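Local coordinates for protein ORF98 PTP-2 (Cydia pomonella granulosis virus, PDB 6I28) that probably removes phosphate from phosphotyrosine and phosphoserine or phosphothreonine residues of proteins, as a baculoviral member of the dual-specificity phosphatase family, at residues A[30-33]-A[34-38]; A[145-148]-A[149-153]; A[133-136]-A[137-141]; A[89-92]-A[93-97]; A[79-82]-A[83-86]. All coordinates share one frame; numbering follows the deposited sequence.

Interaction 1: A[30-33]-A[34-38]; sequences MRHF and VRQNN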
loop_
_atom_site.group_PDB
_atom_site.type_symbol
_atom_site.label_atom_id
_atom_site.label_comp_id
_atom_site.label_asym_id
_atom_site.label_seq_id
_atom_site.Cartn_x
_atom_site.Cartn_y
_atom_site.Cartn_z
ATOM N N MET A 30 -2.376 11.131 13.567
ATOM C CA MET A 30 -1.618 10.132 12.838
ATOM C C MET A 30 -0.418 9.667 13.645
ATOM O O MET A 30 -0.143 8.474 13.737
ATOM C CB MET A 30 -1.171 10.719 11.515
ATOM C CG MET A 30 -0.438 9.756 10.644
ATOM S SD MET A 30 0.259 10.572 9.209
ATOM C CE MET A 30 0.571 9.191 8.216
ATOM N N ARG A 31 0.319 10.606 14.228
ATOM C CA ARG A 31 1.452 10.229 15.065
ATOM C C ARG A 31 1.007 9.359 16.231
ATOM O O ARG A 31 1.650 8.350 16.534
ATOM C CB ARG A 31 2.163 11.502 15.534
ATOM C CG ARG A 31 3.351 11.260 16.452
ATOM C CD ARG A 31 3.923 12.590 16.963
ATOM N NE ARG A 31 4.798 12.435 18.118
ATOM C CZ ARG A 31 6.111 12.225 18.048
ATOM N NH1 ARG A 31 6.719 12.145 16.872
ATOM N NH2 ARG A 31 6.822 12.110 19.175
ATOM N N HIS A 32 -0.107 9.706 16.870
ATOM C CA HIS A 32 -0.634 8.898 17.967
ATOM C C HIS A 32 -0.953 7.476 17.517
ATOM O O HIS A 32 -0.632 6.514 18.212
ATOM C CB HIS A 32 -1.877 9.567 18.524
ATOM C CG HIS A 32 -2.444 8.906 19.739
ATOM N ND1 HIS A 32 -3.554 8.085 19.691
ATOM C CD2 HIS A 32 -2.088 8.975 21.044
ATOM C CE1 HIS A 32 -3.858 7.679 20.914
ATOM N NE2 HIS A 32 -2.983 8.204 21.752
ATOM N N PHE A 33 -1.547 7.323 16.331
ATOM C CA PHE A 33 -1.856 5.993 15.806
ATOM C C PHE A 33 -0.587 5.194 15.520
ATOM O O PHE A 33 -0.484 4.007 15.879
ATOM C CB PHE A 33 -2.700 6.126 14.556
ATOM C CG PHE A 33 -3.086 4.813 13.950
ATOM C CD1 PHE A 33 -2.195 4.088 13.146
ATOM C CD2 PHE A 33 -4.351 4.286 14.196
ATOM C CE1 PHE A 33 -2.562 2.883 12.594
ATOM C CE2 PHE A 33 -4.716 3.099 13.652
ATOM C CZ PHE A 33 -3.815 2.375 12.837
ATOM N N VAL A 34 0.382 5.826 14.864
ATOM C CA VAL A 34 1.629 5.153 14.524
ATOM C C VAL A 34 2.325 4.645 15.783
ATOM O O VAL A 34 2.772 3.486 15.840
ATOM C CB VAL A 34 2.533 6.125 13.736
ATOM C CG1 VAL A 34 3.947 5.657 13.751
ATOM C CG2 VAL A 34 2.008 6.323 12.329
ATOM N N ARG A 35 2.494 5.528 16.783
ATOM C CA ARG A 35 3.232 5.152 17.993
ATOM C C ARG A 35 2.458 4.153 18.840
ATOM O O ARG A 35 3.042 3.194 19.355
ATOM C CB ARG A 35 3.600 6.404 18.798
ATOM C CG ARG A 35 4.624 7.268 18.059
ATOM C CD ARG A 35 4.731 8.661 18.645
ATOM N NE ARG A 35 5.474 8.651 19.899
ATOM C CZ ARG A 35 6.787 8.817 19.997
ATOM N NH1 ARG A 35 7.519 9.016 18.907
ATOM N NH2 ARG A 35 7.359 8.796 21.190
ATOM N N GLN A 36 1.145 4.339 18.985
ATOM C CA GLN A 36 0.340 3.405 19.788
ATOM C C GLN A 36 0.390 1.988 19.218
ATOM O O GLN A 36 0.422 1.011 19.976
ATOM C CB GLN A 36 -1.111 3.886 19.840
ATOM C CG GLN A 36 -1.947 3.262 20.932
ATOM C CD GLN A 36 -3.115 4.156 21.385
ATOM O OE1 GLN A 36 -3.046 4.834 22.422
ATOM N NE2 GLN A 36 -4.179 4.150 20.612
ATOM N N ASN A 37 0.368 1.858 17.895
ATOM C CA ASN A 37 0.262 0.576 17.194
ATOM C C ASN A 37 1.601 -0.011 16.771
ATOM O O ASN A 37 1.619 -1.026 16.052
ATOM C CB ASN A 37 -0.655 0.743 15.974
ATOM C CG ASN A 37 -2.105 0.886 16.368
ATOM O OD1 ASN A 37 -2.702 -0.082 16.842
ATOM N ND2 ASN A 37 -2.663 2.084 16.242
ATOM N N ASN A 38 2.721 0.585 17.211
ATOM C CA ASN A 38 4.083 0.118 16.891
ATOM C C ASN A 38 4.326 0.040 15.381
ATOM O O ASN A 38 4.972 -0.884 14.899
ATOM C CB ASN A 38 4.388 -1.230 17.556
ATOM C CG ASN A 38 5.835 -1.607 17.462
ATOM O OD1 ASN A 38 6.720 -0.765 17.670
ATOM N ND2 ASN A 38 6.104 -2.873 17.159
#
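Phe33 O is gripped twice by one residue: Asn37 ND2 donates to it at 2.9 Å, and Asn37 N reaches the same Phe33 O at 3.1 Å. The two donors approach from opposite faces of the carbonyl plane, so the backbone and side chain of Asn37 pinch the oxygen between them just as helix 27-36 runs out. With CG turned back beside its own backbone N (chi1 -73°), Asn37 also lays ND2 over the centre of the Phe33 ring, 3.3 Å above its plane. Beyond that ring lie Tyr9, meeting it edge-to-face, and Phe19.

On another flank of the helix the guanidinium groups of Arg31 and Arg35 stack nearly parallel, planes 17° apart, with Arg31 NH2 only 3.2 Å from Arg35 NH1. The chain of Arg31 runs straight out to NE, while that of Arg35 folds at chi3, bringing the two flat groups together. Arg31 NH1 is bound by Ala56 O, which fixes one partner of the stack. On the buried side of the helix, Val34 CG2 rests 3.4 Å from Met30 O, and Val34 and Met30 pack on Leu101 of the central sheet.

A Schellman motif ends the helix, with Asn38 at positive phi as its C-prime residue. Two like charges held face to face would be expected to repel, a cost probably eased by the Ala56 carbonyl, while the doubled grip on Phe33 O supplies a side-chain donor to the helix end.

Interaction 2: A[145-148]-A[149-153]; sequences HFVE and LLKGK
Backbone bonds come first along helix 144-151: Leu149 N to His145 O, Leu150 N to Phe146 O, Lys151 N to Val147 O at 3.0 Å, and Gly152 N to Glu148 O at 2.9 Å.

Packing of carbon atoms follows. Lys151 is drawn out straight beyond CG and runs alongside Val147, both pointing the same way, so that its CE lies 3.6 Å from Val147 CG1. Leu149 CD2 comes within 4.2 Å of Phe146 CD1, a loose touch at an oblique angle to the ring. Leu150 leans over the backbone instead, its CG 3.3 Å from Phe146 O, and its side chain packs on Ile116 and Tyr117 of helix 110-123.

Charge enters once. Glu148 folds at chi2, and its OE2 stands 4.2 Å from Lys151 NZ, too far for a salt bridge. The pair can therefore contribute at most a mild electrostatic attraction on the exposed flank, and it is the aliphatic part of the lysine that makes its close contact with Val147.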
loop_
_atom_site.group_PDB
_atom_site.type_symbol
_atom_site.label_atom_id
_atom_site.label_comp_id
_atom_site.label_asym_id
_atom_site.label_seq_id
_atom_site.Cartn_x
_atom_site.Cartn_y
_atom_site.Cartn_z
ATOM N N HIS A 145 -8.372 2.501 -13.221
ATOM C CA HIS A 145 -7.057 2.320 -13.838
ATOM C C HIS A 145 -6.076 1.613 -12.904
ATOM O O HIS A 145 -5.140 0.947 -13.373
ATOM C CB HIS A 145 -6.477 3.654 -14.326
ATOM C CG HIS A 145 -6.054 4.584 -13.237
ATOM N ND1 HIS A 145 -6.960 5.316 -12.488
ATOM C CD2 HIS A 145 -4.827 4.948 -12.801
ATOM C CE1 HIS A 145 -6.307 6.072 -11.623
ATOM N NE2 HIS A 145 -5.012 5.852 -11.778
ATOM N N PHE A 146 -6.254 1.737 -11.590
ATOM C CA PHE A 146 -5.427 0.933 -10.682
ATOM C C PHE A 146 -5.833 -0.541 -10.741
ATOM O O PHE A 146 -4.985 -1.425 -10.595
ATOM C CB PHE A 146 -5.506 1.422 -9.239
ATOM C CG PHE A 146 -4.855 2.737 -9.012
ATOM C CD1 PHE A 146 -3.654 3.061 -9.627
ATOM C CD2 PHE A 146 -5.401 3.639 -8.136
ATOM C CE1 PHE A 146 -3.103 4.313 -9.431
ATOM C CE2 PHE A 146 -4.800 4.885 -7.911
ATOM C CZ PHE A 146 -3.637 5.191 -8.549
ATOM N N VAL A 147 -7.137 -0.822 -10.905
ATOM C CA VAL A 147 -7.587 -2.210 -11.076
ATOM C C VAL A 147 -6.959 -2.828 -12.314
ATOM O O VAL A 147 -6.476 -3.967 -12.276
ATOM C CB VAL A 147 -9.124 -2.265 -11.133
ATOM C CG1 VAL A 147 -9.580 -3.683 -11.524
ATOM C CG2 VAL A 147 -9.751 -1.841 -9.817
ATOM N N GLU A 148 -6.924 -2.091 -13.424
ATOM C CA GLU A 148 -6.287 -2.649 -14.614
ATOM C C GLU A 148 -4.772 -2.780 -14.418
ATOM O O GLU A 148 -4.163 -3.732 -14.903
ATOM C CB GLU A 148 -6.615 -1.798 -15.842
ATOM C CG GLU A 148 -8.078 -1.866 -16.276
ATOM C CD GLU A 148 -8.602 -3.302 -16.521
ATOM O OE1 GLU A 148 -7.938 -4.081 -17.262
ATOM O OE2 GLU A 148 -9.683 -3.643 -15.967
ATOM N N LEU A 149 -4.150 -1.856 -13.692
ATOM C CA LEU A 149 -2.716 -1.961 -13.418
ATOM C C LEU A 149 -2.386 -3.277 -12.734
ATOM O O LEU A 149 -1.458 -3.986 -13.145
ATOM C CB LEU A 149 -2.258 -0.792 -12.558
ATOM C CG LEU A 149 -0.883 -0.843 -11.917
ATOM C CD1 LEU A 149 0.165 -0.706 -12.928
ATOM C CD2 LEU A 149 -0.717 0.293 -10.912
ATOM N N LEU A 150 -3.149 -3.612 -11.679
ATOM C CA LEU A 150 -2.897 -4.781 -10.860
ATOM C C LEU A 150 -3.212 -6.063 -11.606
ATOM O O LEU A 150 -2.440 -7.038 -11.562
ATOM C CB LEU A 150 -3.729 -4.687 -9.585
ATOM C CG LEU A 150 -3.413 -3.527 -8.654
ATOM C CD1 LEU A 150 -3.974 -3.757 -7.287
ATOM C CD2 LEU A 150 -1.944 -3.426 -8.593
ATOM N N LYS A 151 -4.360 -6.091 -12.281
ATOM C CA LYS A 151 -4.690 -7.218 -13.144
ATOM C C LYS A 151 -3.616 -7.432 -14.200
ATOM O O LYS A 151 -3.300 -8.570 -14.556
ATOM C CB LYS A 151 -6.053 -6.998 -13.796
ATOM C CG LYS A 151 -7.220 -6.969 -12.819
ATOM C CD LYS A 151 -8.582 -6.961 -13.621
ATOM C CE LYS A 151 -9.823 -7.090 -12.729
ATOM N NZ LYS A 151 -11.123 -6.767 -13.502
ATOM N N GLY A 152 -3.039 -6.346 -14.713
ATOM C CA GLY A 152 -1.978 -6.455 -15.694
ATOM C C GLY A 152 -0.698 -7.074 -15.180
ATOM O O GLY A 152 0.145 -7.467 -16.001
ATOM N N LYS A 153 -0.539 -7.184 -13.857
ATOM C CA LYS A 153 0.605 -7.874 -13.282
ATOM C C LYS A 153 0.404 -9.384 -13.217
ATOM O O LYS A 153 1.332 -10.106 -12.839
ATOM C CB LYS A 153 0.898 -7.371 -11.862
ATOM C CG LYS A 153 1.104 -5.882 -11.713
ATOM C CD LYS A 153 2.063 -5.260 -12.696
ATOM C CE LYS A 153 3.436 -5.723 -12.512
ATOM N NZ LYS A 153 4.327 -4.767 -13.261
#

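Interaction 3: A[133-136]-A[137-141]; sequences YVYG and KRAVH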
loop_
_atom_site.group_PDB
_atom_site.type_symbol
_atom_site.label_atom_id
_atom_site.label_comp_id
_atom_site.label_asym_id
_atom_site.label_seq_id
_atom_site.Cartn_x
_atom_site.Cartn_y
_atom_site.Cartn_z
ATOM N N TYR A 133 -9.812 -10.074 0.228
ATOM C CA TYR A 133 -9.176 -10.175 1.543
ATOM C C TYR A 133 -9.040 -8.789 2.177
ATOM O O TYR A 133 -9.441 -8.567 3.331
ATOM C CB TYR A 133 -7.805 -10.873 1.458
ATOM C CG TYR A 133 -7.180 -11.033 2.839
ATOM C CD1 TYR A 133 -7.459 -12.144 3.640
ATOM C CD2 TYR A 133 -6.347 -10.036 3.369
ATOM C CE1 TYR A 133 -6.921 -12.276 4.917
ATOM C CE2 TYR A 133 -5.801 -10.152 4.652
ATOM C CZ TYR A 133 -6.087 -11.275 5.419
ATOM O OH TYR A 133 -5.544 -11.381 6.698
ATOM N N VAL A 134 -8.464 -7.839 1.438
ATOM C CA VAL A 134 -8.298 -6.499 1.986
ATOM C C VAL A 134 -9.641 -5.852 2.296
ATOM O O VAL A 134 -9.789 -5.175 3.313
ATOM C CB VAL A 134 -7.453 -5.604 1.052
ATOM C CG1 VAL A 134 -7.575 -4.199 1.543
ATOM C CG2 VAL A 134 -6.064 -6.165 0.948
ATOM N N TYR A 135 -10.647 -6.050 1.424
ATOM C CA TYR A 135 -11.926 -5.374 1.564
ATOM C C TYR A 135 -12.680 -5.891 2.777
ATOM O O TYR A 135 -13.429 -5.145 3.411
ATOM C CB TYR A 135 -12.793 -5.595 0.320
ATOM C CG TYR A 135 -14.067 -4.763 0.288
ATOM C CD1 TYR A 135 -15.247 -5.230 0.874
ATOM C CD2 TYR A 135 -14.102 -3.532 -0.349
ATOM C CE1 TYR A 135 -16.415 -4.470 0.833
ATOM C CE2 TYR A 135 -15.266 -2.769 -0.398
ATOM C CZ TYR A 135 -16.408 -3.240 0.199
ATOM O OH TYR A 135 -17.551 -2.488 0.158
ATOM N N GLY A 136 -12.446 -7.148 3.137
ATOM C CA GLY A 136 -12.982 -7.675 4.371
ATOM C C GLY A 136 -12.497 -6.982 5.624
ATOM O O GLY A 136 -13.179 -7.056 6.651
ATOM N N LYS A 137 -11.325 -6.329 5.588
ATOM C CA LYS A 137 -10.846 -5.589 6.755
ATOM C C LYS A 137 -11.089 -4.084 6.656
ATOM O O LYS A 137 -11.278 -3.427 7.686
ATOM C CB LYS A 137 -9.344 -5.830 6.987
ATOM C CG LYS A 137 -8.894 -7.302 6.893
ATOM C CD LYS A 137 -8.777 -7.999 8.291
ATOM C CE LYS A 137 -8.068 -9.373 8.196
ATOM N NZ LYS A 137 -6.857 -9.435 9.086
ATOM N N ARG A 138 -11.123 -3.542 5.442
ATOM C CA ARG A 138 -11.354 -2.118 5.231
ATOM C C ARG A 138 -12.009 -1.991 3.871
ATOM O O ARG A 138 -11.452 -2.478 2.880
ATOM C CB ARG A 138 -10.058 -1.326 5.244
ATOM C CG ARG A 138 -10.231 0.218 5.020
ATOM C CD ARG A 138 -8.878 0.903 4.973
ATOM N NE ARG A 138 -8.967 2.353 4.737
ATOM C CZ ARG A 138 -9.268 3.267 5.663
ATOM N NH1 ARG A 138 -9.515 2.895 6.915
ATOM N NH2 ARG A 138 -9.326 4.567 5.349
ATOM N N ALA A 139 -13.173 -1.361 3.818
ATOM C CA ALA A 139 -13.835 -1.118 2.539
ATOM C C ALA A 139 -12.918 -0.257 1.679
ATOM O O ALA A 139 -12.696 0.903 1.992
ATOM C CB ALA A 139 -15.177 -0.437 2.740
ATOM N N VAL A 140 -12.370 -0.813 0.615
ATOM C CA VAL A 140 -11.517 -0.082 -0.315
ATOM C C VAL A 140 -12.172 -0.115 -1.689
ATOM O O VAL A 140 -13.081 -0.921 -1.952
ATOM C CB VAL A 140 -10.093 -0.687 -0.355
ATOM C CG1 VAL A 140 -9.440 -0.555 0.983
ATOM C CG2 VAL A 140 -10.207 -2.180 -0.758
ATOM N N HIS A 141 -11.732 0.782 -2.559
ATOM C CA HIS A 141 -12.318 0.924 -3.888
ATOM C C HIS A 141 -11.277 1.534 -4.826
ATOM O O HIS A 141 -11.320 2.738 -5.116
ATOM C CB HIS A 141 -13.582 1.790 -3.847
ATOM C CG HIS A 141 -14.434 1.659 -5.072
ATOM N ND1 HIS A 141 -14.764 2.733 -5.872
ATOM C CD2 HIS A 141 -15.006 0.576 -5.648
ATOM C CE1 HIS A 141 -15.522 2.323 -6.875
ATOM N NE2 HIS A 141 -15.692 1.020 -6.758
#
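Tyr135 and Ala139 meet face-on: Ala139 CA sits over the tyrosine ring in a CH-pi contact, 4.0 Å from its centroid and 24° off the ring normal, with Ala139 CB 3.9 Å from Tyr135 CE2. The same ring has Val140 O at its edge, near the ring plane and 3.2 Å from Tyr135 CD2. Chi1 of -172° carries the ring away from its own backbone N and under the chain that leaves the helix. The side chains of Val134 and Val140 cross at about a right angle, CG1 of Val134 4.0 Å from CG2 of Val140, a plain apolar touch.

What brings the chain back is the carbonyl of Val134. Its oxygen takes Lys137 N from above the carbonyl plane and Arg138 N nearly end-on, each at 3.0 Å, and closes the final turn. Lys137, bent at chi2 and chi4, gives a weak bond from NZ to Tyr133 OH at 3.3 Å, but NZ is also bonded to Ile14 O.

Farther out, the extended side chain of Arg138 forms a salt bridge with Asp10 and bonds to the carbonyls of Ala106 and Gly107. Helix 127-137 thus ends over helix 110-123, with Val134 on Ile116 and Ile119 and Val140 on Ala112, while the following loop heads toward helix 144-151.

Interaction 4: A[89-92]-A[93-97]; sequences LWLK and IHNEH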
loop_
_atom_site.group_PDB
_atom_site.type_symbol
_atom_site.label_atom_id
_atom_site.label_comp_id
_atom_site.label_asym_id
_atom_site.label_seq_id
_atom_site.Cartn_x
_atom_site.Cartn_y
_atom_site.Cartn_z
ATOM N N LEU A 89 8.629 -2.444 0.760
ATOM C CA LEU A 89 7.814 -3.152 1.741
ATOM C C LEU A 89 8.451 -4.490 2.122
ATOM O O LEU A 89 8.503 -4.852 3.298
ATOM C CB LEU A 89 6.444 -3.382 1.140
ATOM C CG LEU A 89 5.590 -2.106 0.937
ATOM C CD1 LEU A 89 4.390 -2.545 0.061
ATOM C CD2 LEU A 89 5.126 -1.476 2.187
ATOM N N TRP A 90 8.885 -5.260 1.125
ATOM C CA TRP A 90 9.449 -6.584 1.360
ATOM C C TRP A 90 10.678 -6.493 2.280
ATOM O O TRP A 90 10.783 -7.237 3.259
ATOM C CB TRP A 90 9.742 -7.235 0.014
ATOM C CG TRP A 90 9.819 -8.758 0.180
ATOM C CD1 TRP A 90 8.775 -9.670 0.019
ATOM C CD2 TRP A 90 10.932 -9.503 0.584
ATOM N NE1 TRP A 90 9.203 -10.915 0.287
ATOM C CE2 TRP A 90 10.531 -10.854 0.639
ATOM C CE3 TRP A 90 12.246 -9.169 0.904
ATOM C CZ2 TRP A 90 11.380 -11.852 1.005
ATOM C CZ3 TRP A 90 13.080 -10.151 1.264
ATOM C CH2 TRP A 90 12.657 -11.492 1.318
ATOM N N LEU A 91 11.530 -5.499 2.075
ATOM C CA LEU A 91 12.736 -5.415 2.874
ATOM C C LEU A 91 12.452 -4.919 4.295
ATOM O O LEU A 91 13.119 -5.373 5.253
ATOM C CB LEU A 91 13.759 -4.524 2.157
ATOM C CG LEU A 91 14.249 -5.035 0.797
ATOM C CD1 LEU A 91 14.917 -3.913 -0.026
ATOM C CD2 LEU A 91 15.230 -6.219 0.995
ATOM N N LYS A 92 11.484 -4.008 4.455
ATOM C CA LYS A 92 11.088 -3.561 5.794
ATOM C C LYS A 92 10.388 -4.662 6.559
ATOM O O LYS A 92 10.617 -4.844 7.758
ATOM C CB LYS A 92 10.213 -2.331 5.698
ATOM C CG LYS A 92 11.033 -1.062 5.267
ATOM C CD LYS A 92 12.177 -0.619 6.209
ATOM C CE LYS A 92 12.936 0.532 5.587
ATOM N NZ LYS A 92 14.008 0.984 6.534
ATOM N N ILE A 93 9.538 -5.421 5.887
ATOM C CA ILE A 93 8.810 -6.473 6.576
ATOM C C ILE A 93 9.724 -7.654 6.883
ATOM O O ILE A 93 9.832 -8.067 8.036
ATOM C CB ILE A 93 7.581 -6.867 5.757
ATOM C CG1 ILE A 93 6.589 -5.696 5.773
ATOM C CG2 ILE A 93 6.949 -8.108 6.286
ATOM C CD1 ILE A 93 5.559 -5.799 4.679
ATOM N N HIS A 94 10.408 -8.198 5.869
ATOM C CA HIS A 94 11.158 -9.443 6.042
ATOM C C HIS A 94 12.565 -9.236 6.596
ATOM O O HIS A 94 13.060 -10.084 7.346
ATOM C CB HIS A 94 11.217 -10.170 4.692
ATOM C CG HIS A 94 9.911 -10.761 4.310
ATOM N ND1 HIS A 94 9.015 -10.115 3.491
ATOM C CD2 HIS A 94 9.295 -11.887 4.741
ATOM C CE1 HIS A 94 7.926 -10.848 3.371
ATOM N NE2 HIS A 94 8.072 -11.927 4.121
ATOM N N ASN A 95 13.269 -8.195 6.195
ATOM C CA ASN A 95 14.633 -8.038 6.684
ATOM C C ASN A 95 14.738 -7.176 7.931
ATOM O O ASN A 95 15.645 -7.381 8.753
ATOM C CB ASN A 95 15.510 -7.474 5.568
ATOM C CG ASN A 95 15.638 -8.446 4.390
ATOM O OD1 ASN A 95 15.376 -8.100 3.234
ATOM N ND2 ASN A 95 15.990 -9.672 4.689
ATOM N N GLU A 96 13.845 -6.217 8.106
ATOM C CA GLU A 96 13.898 -5.348 9.263
ATOM C C GLU A 96 12.712 -5.535 10.176
ATOM O O GLU A 96 12.703 -4.964 11.259
ATOM C CB GLU A 96 13.954 -3.879 8.851
ATOM C CG GLU A 96 14.998 -3.638 7.848
ATOM C CD GLU A 96 15.271 -2.183 7.595
ATOM O OE1 GLU A 96 14.499 -1.352 8.082
ATOM O OE2 GLU A 96 16.305 -1.885 6.919
ATOM N N HIS A 97 11.822 -6.479 9.899
ATOM C CA HIS A 97 10.729 -6.918 10.807
ATOM C C HIS A 97 9.827 -5.793 11.327
ATOM O O HIS A 97 9.391 -5.881 12.470
ATOM C CB HIS A 97 11.349 -7.636 12.009
ATOM C CG HIS A 97 12.147 -8.827 11.611
ATOM N ND1 HIS A 97 13.503 -8.833 11.642
ATOM C CD2 HIS A 97 11.772 -10.026 11.142
ATOM C CE1 HIS A 97 13.941 -9.980 11.203
ATOM N NE2 HIS A 97 12.908 -10.730 10.896
#
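Ile93 opens the C-terminal end of helix 82-95, whose last turn widens into a pi-type turn over 93-95. Its CG1 lies 3.2 Å from Leu89 O, which also accepts Ile93 N, and the side chain packs on Val100 of strand 100-103 and Tyr118 of helix 110-123.

His94 comes next and lies over the indole of Trp90 in an offset stack: its ring and the five-membered ring are 4.0 Å apart by centroid, with planes at 25°. His94 CB lies over the neighbouring six-membered ring in a CH-pi contact, almost straight along the ring normal. With CG beside the backbone N (chi1 -72°), the imidazole is folded back over the tryptophan. Trp90 O lies in the imidazole plane at its edge and takes a weak bond from His94 ND1 besides the one from His94 N.

Asn95 N bonds to Leu91 O from above the carbonyl plane, and Glu96 N adds a weak bond to that oxygen; this sharing marks the wider turn.

Glu96 stretches out beside Lys92, which bends at chi2 to meet it. Both ends have further partners: Lys98 for the carboxylate, Asp63 for the ammonium. Then His97 leaves the helix with positive phi. Within the salt bridge Lys92 NZ meets Glu96 OE1 at 2.8 Å on the syn side, 33° out of the carboxylate plane.

Interaction 5: A[79-82]-A[83-86]; sequences ADNL and EMLF
The kink between helix 77-80 and the start of helix 82-95 holds this contact, with Asn81 at the N-cap position. Its backbone oxygen does the first work: Leu85 N donates to Asn81 O at 2.8 Å, and one residue on Phe86 N donates to Leu82 O at 2.8 Å.

The Asn81 side chain makes no capping bond. Instead, ND2 is bonded back to Ala77 O, while OD1 lies 3.5 Å from Met84 CE. Met84 reaches that spot by bending at chi2 (-81°) and again at chi3, so that it runs beside the asparagine. Leu85 leans over the cap carbonyl, its CG 3.3 Å from Asn81 O, and packs on Leu65 of strand 64-68.

A water bridges the break, donating to Asp80 O at 3.2 Å and accepting from Met84 N at 3.0 Å. Asn81 O is 3.3 Å from Met84 N but badly angled for a bond. The water probably stands in for the side-chain cap that Asn81 does not provide, and links the two helices across the kink.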
loop_
_atom_site.group_PDB
_atom_site.type_symbol
_atom_site.label_atom_id
_atom_site.label_comp_id
_atom_site.label_asym_id
_atom_site.label_seq_id
_atom_site.Cartn_x
_atom_site.Cartn_y
_atom_site.Cartn_z
ATOM N N ALA A 79 2.317 3.488 -10.757
ATOM C CA ALA A 79 2.707 2.377 -11.622
ATOM C C ALA A 79 4.205 2.407 -11.901
ATOM O O ALA A 79 4.879 1.359 -11.896
ATOM C CB ALA A 79 1.922 2.455 -12.934
ATOM N N ASP A 80 4.741 3.610 -12.156
ATOM C CA ASP A 80 6.159 3.758 -12.428
ATOM C C ASP A 80 7.019 3.284 -11.265
ATOM O O ASP A 80 8.179 2.901 -11.475
ATOM C CB ASP A 80 6.470 5.208 -12.697
ATOM C CG ASP A 80 6.050 5.649 -14.086
ATOM O OD1 ASP A 80 5.697 4.805 -14.972
ATOM O OD2 ASP A 80 6.057 6.886 -14.294
ATOM N N ASN A 81 6.510 3.384 -10.027
ATOM C CA ASN A 81 7.245 3.089 -8.806
ATOM C C ASN A 81 6.804 1.788 -8.141
ATOM O O ASN A 81 7.242 1.483 -7.039
ATOM C CB ASN A 81 7.064 4.269 -7.865
ATOM C CG ASN A 81 7.894 5.451 -8.261
ATOM O OD1 ASN A 81 9.069 5.508 -7.920
ATOM N ND2 ASN A 81 7.305 6.401 -9.012
ATOM N N LEU A 82 5.933 1.000 -8.797
ATOM C CA LEU A 82 5.385 -0.169 -8.119
ATOM C C LEU A 82 6.463 -1.153 -7.688
ATOM O O LEU A 82 6.438 -1.623 -6.546
ATOM C CB LEU A 82 4.375 -0.855 -9.015
ATOM C CG LEU A 82 3.418 -1.811 -8.353
ATOM C CD1 LEU A 82 2.548 -1.137 -7.288
ATOM C CD2 LEU A 82 2.571 -2.477 -9.425
ATOM N N GLU A 83 7.469 -1.380 -8.528
ATOM C CA GLU A 83 8.531 -2.336 -8.191
ATOM C C GLU A 83 9.365 -1.839 -7.018
ATOM O O GLU A 83 9.567 -2.575 -6.046
ATOM C CB GLU A 83 9.422 -2.609 -9.391
ATOM C CG GLU A 83 10.478 -3.641 -9.080
ATOM C CD GLU A 83 9.933 -5.041 -8.974
ATOM O OE1 GLU A 83 8.788 -5.259 -9.422
ATOM O OE2 GLU A 83 10.670 -5.923 -8.447
ATOM N N MET A 84 9.804 -0.585 -7.055
ATOM C CA MET A 84 10.540 -0.002 -5.937
ATOM C C MET A 84 9.706 -0.047 -4.657
ATOM O O MET A 84 10.175 -0.465 -3.591
ATOM C CB MET A 84 10.946 1.440 -6.291
ATOM C CG MET A 84 11.761 2.178 -5.233
ATOM S SD MET A 84 10.679 2.842 -3.915
ATOM C CE MET A 84 9.928 4.246 -4.757
ATOM N N LEU A 85 8.416 0.272 -4.749
ATOM C CA LEU A 85 7.583 0.259 -3.558
ATOM C C LEU A 85 7.450 -1.150 -2.997
ATOM O O LEU A 85 7.525 -1.368 -1.790
ATOM C CB LEU A 85 6.209 0.819 -3.900
ATOM C CG LEU A 85 6.192 2.355 -4.039
ATOM C CD1 LEU A 85 4.930 2.777 -4.749
ATOM C CD2 LEU A 85 6.316 3.056 -2.647
ATOM N N PHE A 86 7.175 -2.114 -3.863
ATOM C CA PHE A 86 7.127 -3.501 -3.415
ATOM C C PHE A 86 8.380 -3.938 -2.677
ATOM O O PHE A 86 8.297 -4.552 -1.599
ATOM C CB PHE A 86 6.849 -4.468 -4.561
ATOM C CG PHE A 86 6.826 -5.913 -4.118
ATOM C CD1 PHE A 86 5.689 -6.471 -3.569
ATOM C CD2 PHE A 86 7.985 -6.672 -4.127
ATOM C CE1 PHE A 86 5.700 -7.739 -3.131
ATOM C CE2 PHE A 86 7.980 -7.944 -3.658
ATOM C CZ PHE A 86 6.803 -8.490 -3.226
HETATM O O HOH W 1 9.860 0.989 -9.555
#

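From the N terminus, interaction 1 comes first, on helix 27-36 beside the central sheet. Interaction 5 then passes from helix 77-80 into helix 82-95, and interaction 4 finishes that same helix, their centres about 16 Å apart. Interaction 3 ends helix 127-137, and interaction 2 follows on helix 144-151. All five are local and lie in series, so none nests in or crosses another, and each closes helical turns rather than a long loop. Interactions 2 and 5 touch in space, Leu149 CD1 packing 3.6 Å from Ala79 CB, which ties helix 144-151 to helix 77-80. Interactions 2, 3, 4 and 5 each have side chains on helix 110-123; interaction 1 packs on strand 100-103.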